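Local coordinates for crispr-associated protein Cas5, dvulg subtype (PDB 3VZI) that probably cuts CRISPR precursor RNA as a Cas5d endoribonuclease, serving the CRISPR-mediated immune system of its bacterial host, at residues I41-A44 / I45-P49; F196-G199 / M200-R203. One frame throughout, in Å; residues are numbered along the deposited sequence.

Interaction 1 (I41-A44 / I45-P49); sequences ILEA and IHWKP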
loop_
_atom_site.group_PDB
_atom_site.type_symbol
_atom_site.label_atom_id
_atom_site.label_comp_id
_atom_site.label_asym_id
_atom_site.label_seq_id
_atom_site.Cartn_x
_atom_site.Cartn_y
_atom_site.Cartn_z
ATOM N N ILE A 41 7.004 0.729 1.313
ATOM C CA ILE A 41 7.587 -0.544 1.708
ATOM C C ILE A 41 9.068 -0.640 1.333
ATOM O O ILE A 41 9.862 -1.178 2.113
ATOM C CB ILE A 41 6.844 -1.730 1.067
ATOM C CG1 ILE A 41 5.378 -1.781 1.566
ATOM C CG2 ILE A 41 7.662 -3.022 1.212
ATOM C CD1 ILE A 41 4.529 -2.793 0.823
ATOM N N LEU A 42 9.451 -0.171 0.144
ATOM C CA LEU A 42 10.872 -0.210 -0.209
ATOM C C LEU A 42 11.694 0.663 0.775
ATOM O O LEU A 42 12.774 0.237 1.258
ATOM C CB LEU A 42 11.111 0.185 -1.671
ATOM C CG LEU A 42 10.222 -0.484 -2.748
ATOM C CD1 LEU A 42 10.135 0.338 -4.027
ATOM C CD2 LEU A 42 10.647 -1.894 -3.043
ATOM N N GLU A 43 11.158 1.840 1.125
ATOM C CA GLU A 43 11.847 2.736 2.047
ATOM C C GLU A 43 12.014 2.099 3.440
ATOM O O GLU A 43 13.023 2.372 4.128
ATOM C CB GLU A 43 11.138 4.083 2.173
ATOM C CG GLU A 43 11.148 4.895 0.893
ATOM C CD GLU A 43 10.396 6.204 1.006
ATOM O OE1 GLU A 43 9.458 6.314 1.813
ATOM O OE2 GLU A 43 10.751 7.136 0.275
ATOM N N ALA A 44 11.051 1.247 3.838
ATOM C CA ALA A 44 11.127 0.567 5.133
ATOM C C ALA A 44 12.331 -0.341 5.125
ATOM O O ALA A 44 13.017 -0.504 6.149
ATOM C CB ALA A 44 9.862 -0.230 5.430
ATOM N N ILE A 45 12.600 -0.939 3.967
ATOM C CA ILE A 45 13.728 -1.863 3.865
ATOM C C ILE A 45 15.025 -1.084 3.833
ATOM O O ILE A 45 15.965 -1.440 4.520
ATOM C CB ILE A 45 13.624 -2.811 2.677
ATOM C CG1 ILE A 45 12.331 -3.618 2.781
ATOM C CG2 ILE A 45 14.821 -3.726 2.670
ATOM C CD1 ILE A 45 12.200 -4.737 1.766
ATOM N N HIS A 46 15.039 0.005 3.070
ATOM C CA HIS A 46 16.181 0.900 3.004
ATOM C C HIS A 46 15.798 2.190 2.400
ATOM O O HIS A 46 15.225 2.206 1.327
ATOM C CB HIS A 46 17.307 0.300 2.166
ATOM C CG HIS A 46 18.509 1.198 2.039
ATOM N ND1 HIS A 46 19.166 1.704 3.129
ATOM C CD2 HIS A 46 19.190 1.670 0.911
ATOM C CE1 HIS A 46 20.200 2.479 2.711
ATOM N NE2 HIS A 46 20.219 2.455 1.354
ATOM N N TRP A 47 16.154 3.289 3.059
ATOM C CA TRP A 47 16.059 4.622 2.442
ATOM C C TRP A 47 17.008 5.594 3.088
ATOM O O TRP A 47 17.325 5.484 4.272
ATOM C CB TRP A 47 14.632 5.162 2.495
ATOM C CG TRP A 47 14.510 6.589 1.991
ATOM C CD1 TRP A 47 14.342 7.016 0.667
ATOM C CD2 TRP A 47 14.557 7.834 2.788
ATOM N NE1 TRP A 47 14.295 8.383 0.601
ATOM C CE2 TRP A 47 14.408 8.935 1.836
ATOM C CE3 TRP A 47 14.702 8.127 4.144
ATOM C CZ2 TRP A 47 14.399 10.259 2.238
ATOM C CZ3 TRP A 47 14.712 9.473 4.543
ATOM C CH2 TRP A 47 14.564 10.512 3.607
ATOM N N LYS A 48 17.467 6.560 2.301
ATOM C CA LYS A 48 18.361 7.614 2.766
ATOM C C LYS A 48 18.074 8.820 1.911
ATOM O O LYS A 48 17.591 8.668 0.782
ATOM C CB LYS A 48 19.836 7.197 2.604
ATOM C CG LYS A 48 20.406 6.338 3.732
ATOM C CD LYS A 48 20.170 6.988 5.083
ATOM C CE LYS A 48 20.757 6.185 6.224
ATOM N NZ LYS A 48 22.105 6.692 6.608
ATOM N N PRO A 49 18.354 10.036 2.429
ATOM C CA PRO A 49 18.104 11.223 1.588
ATOM C C PRO A 49 18.750 11.114 0.190
ATOM O O PRO A 49 18.168 11.601 -0.785
ATOM C CB PRO A 49 18.720 12.364 2.415
ATOM C CG PRO A 49 18.577 11.910 3.831
ATOM C CD PRO A 49 18.747 10.412 3.809
#

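Interaction 2 (F196-G199 / M200-R203); sequences FADG and MTPR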
loop_
_atom_site.group_PDB
_atom_site.type_symbol
_atom_site.label_atom_id
_atom_site.label_comp_id
_atom_site.label_asym_id
_atom_site.label_seq_id
_atom_site.Cartn_x
_atom_site.Cartn_y
_atom_site.Cartn_z
ATOM N N PHE A 196 6.032 14.662 -3.372
ATOM C CA PHE A 196 7.446 14.726 -2.984
ATOM C C PHE A 196 7.814 16.010 -2.225
ATOM O O PHE A 196 8.371 15.941 -1.132
ATOM C CB PHE A 196 8.322 14.567 -4.236
ATOM C CG PHE A 196 7.663 15.057 -5.511
ATOM C CD1 PHE A 196 6.789 14.233 -6.228
ATOM C CD2 PHE A 196 7.911 16.348 -6.000
ATOM C CE1 PHE A 196 6.181 14.686 -7.399
ATOM C CE2 PHE A 196 7.304 16.800 -7.172
ATOM C CZ PHE A 196 6.440 15.968 -7.873
ATOM N N ALA A 197 7.473 17.168 -2.803
ATOM C CA ALA A 197 7.694 18.490 -2.181
ATOM C C ALA A 197 7.194 18.622 -0.728
ATOM O O ALA A 197 7.987 18.481 0.206
ATOM C CB ALA A 197 7.125 19.607 -3.053
ATOM N N ASP A 198 5.899 18.883 -0.535
ATOM C CA ASP A 198 5.339 19.036 0.820
ATOM C C ASP A 198 4.963 17.721 1.537
ATOM O O ASP A 198 4.500 17.741 2.684
ATOM C CB ASP A 198 4.161 20.032 0.831
ATOM C CG ASP A 198 3.102 19.735 -0.240
ATOM O OD1 ASP A 198 2.184 20.575 -0.420
ATOM O OD2 ASP A 198 3.180 18.672 -0.892
ATOM N N GLY A 199 5.163 16.591 0.861
ATOM C CA GLY A 199 4.865 15.273 1.431
ATOM C C GLY A 199 3.455 15.122 1.988
ATOM O O GLY A 199 3.256 14.403 2.976
ATOM N N MET A 200 2.480 15.784 1.346
ATOM C CA MET A 200 1.097 15.862 1.859
ATOM C C MET A 200 -0.034 15.896 0.814
ATOM O O MET A 200 -0.993 15.136 0.948
ATOM C CB MET A 200 0.932 17.029 2.857
ATOM C CG MET A 200 1.109 18.418 2.256
ATOM S SD MET A 200 0.114 19.732 3.003
ATOM C CE MET A 200 -1.510 19.467 2.287
ATOM N N THR A 201 0.049 16.781 -0.191
ATOM C CA THR A 201 -1.037 16.917 -1.192
ATOM C C THR A 201 -0.988 15.750 -2.190
ATOM O O THR A 201 0.003 15.580 -2.917
ATOM C CB THR A 201 -1.107 18.304 -1.919
ATOM O OG1 THR A 201 -0.107 18.404 -2.940
ATOM C CG2 THR A 201 -0.939 19.461 -0.950
ATOM N N PRO A 202 -2.057 14.938 -2.218
ATOM C CA PRO A 202 -2.066 13.693 -2.978
ATOM C C PRO A 202 -2.263 13.907 -4.478
ATOM O O PRO A 202 -2.789 14.928 -4.896
ATOM C CB PRO A 202 -3.258 12.948 -2.380
ATOM C CG PRO A 202 -4.206 14.041 -1.978
ATOM C CD PRO A 202 -3.339 15.187 -1.528
ATOM N N ARG A 203 -1.827 12.947 -5.277
ATOM C CA ARG A 203 -2.096 12.938 -6.711
ATOM C C ARG A 203 -2.733 11.597 -7.140
ATOM O O ARG A 203 -2.610 10.572 -6.435
ATOM C CB ARG A 203 -0.819 13.208 -7.510
ATOM C CG ARG A 203 -0.389 14.663 -7.551
ATOM C CD ARG A 203 1.121 14.723 -7.404
ATOM N NE ARG A 203 1.756 15.803 -8.160
ATOM C CZ ARG A 203 1.980 17.036 -7.699
ATOM N NH1 ARG A 203 1.602 17.391 -6.472
ATOM N NH2 ARG A 203 2.583 17.927 -8.476
#

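Interaction 1 (I41-A44 / I45-P49)
Glu43 and Trp47, four residues apart across the end of helix 35-45, run side by side in the same direction where the helix gives way to an extended chain. The extended Glu43 side chain brings OE2 over one face of the indole, 3.6 Å from Trp47 CD1, with the carboxylate and ring planes 56° apart; Trp47 CB meanwhile lies 3.7 Å from Glu43 CB. This is contact without a hydrogen bond, and the polar ends have partners elsewhere: Glu43 OE1 forms a salt bridge with Arg39, one turn earlier, and Trp47 NE1 makes a weak hydrogen bond to Ile51 O. CG of Trp47 stands anti to its backbone N (chi1 174°), which turns the ring back alongside the helix end.

The last turn serves two backbone donors across the contact, Ile45 N and His46 N; Trp47 N makes no hydrogen bond to Glu43 O, 3.4 Å away at a poor angle. His46 N reaches Leu42 O at 2.9 Å, nearly straight at 167° and in the carbonyl plane. Ile45 N is shared between two weaker bonds, to Leu42 O at 3.0 Å and Ile41 O at 3.3 Å, leaving Leu42 O with two donors. His46, the first residue with non-helical phi/psi, is buried; its NE2 hydrogen-bonds His137 ND1 and its O receives Trp53 NE1. Ile45 packs on Phe141 and Leu9. The geometry is that of a helix C-terminus leading into strand 51-60, in the helix-on-antiparallel-sheet layout of the RRM-like Cas5 fold.

Interaction 2 (F196-G199 / M200-R203)
Met200 meets Asp198 first, just after Gly199 has turned the chain through a left-handed backbone conformation (phi 53°, psi 34°). The two side chains cross obliquely, Met200 CG lying 3.5 Å from Asp198 CG. Beyond CG the chain bends at chi2, leaving SD 4.1 Å from Asp198 OD1, and chi3 turns the terminal methyl.

At Thr201 the approach is about at a right angle, and it is the methyl that touches: CG2 sits 3.4 Å from Asp198 OD1. The hydroxyl comes no nearer to the carboxylate than 3.9 Å, between Thr201 OG1 and Asp198 OD2. The backbone of Thr201, by contrast, is hydrogen-bonded to Asp195.

Arg203, already in strand 202-210, reaches back across the turn until NH2 is 4.4 Å from Phe196 CZ, an oblique approach. Phe196 has its cation-pi partner elsewhere, in Arg52, while Arg203 NH1 makes a weak, long ion pair with Asp195. Asp198 OD2 stays 5.9 Å from Arg203 NH1, though it lies close to the like-charged Asp195.

With no hydrogen bond between 196-199 and 200-203, side-chain contact here is van der Waals; the arginine probably tempers the two neighbouring aspartates through longer-range electrostatics.

In the fold
Both contacts are local, made at a change of secondary structure, but they occupy different levels of the fold. Interaction 1 is largely buried, between helix 134-146 and strands 7-13 and 51-60; interaction 2 lies at the surface in the connection between strands 184-194 and 202-210, which form their own two-stranded sheet. Their centres are 18 Å apart and their nearest atoms about 9 Å, so they do not touch. Strand 51-60 relates to each: Trp53 and Ile51 border 41-49, while Arg52 pairs with Phe196. The chemistry follows the setting: backbone hydrogen bonds link the two segments of interaction 1, whereas those of interaction 2 have none between them.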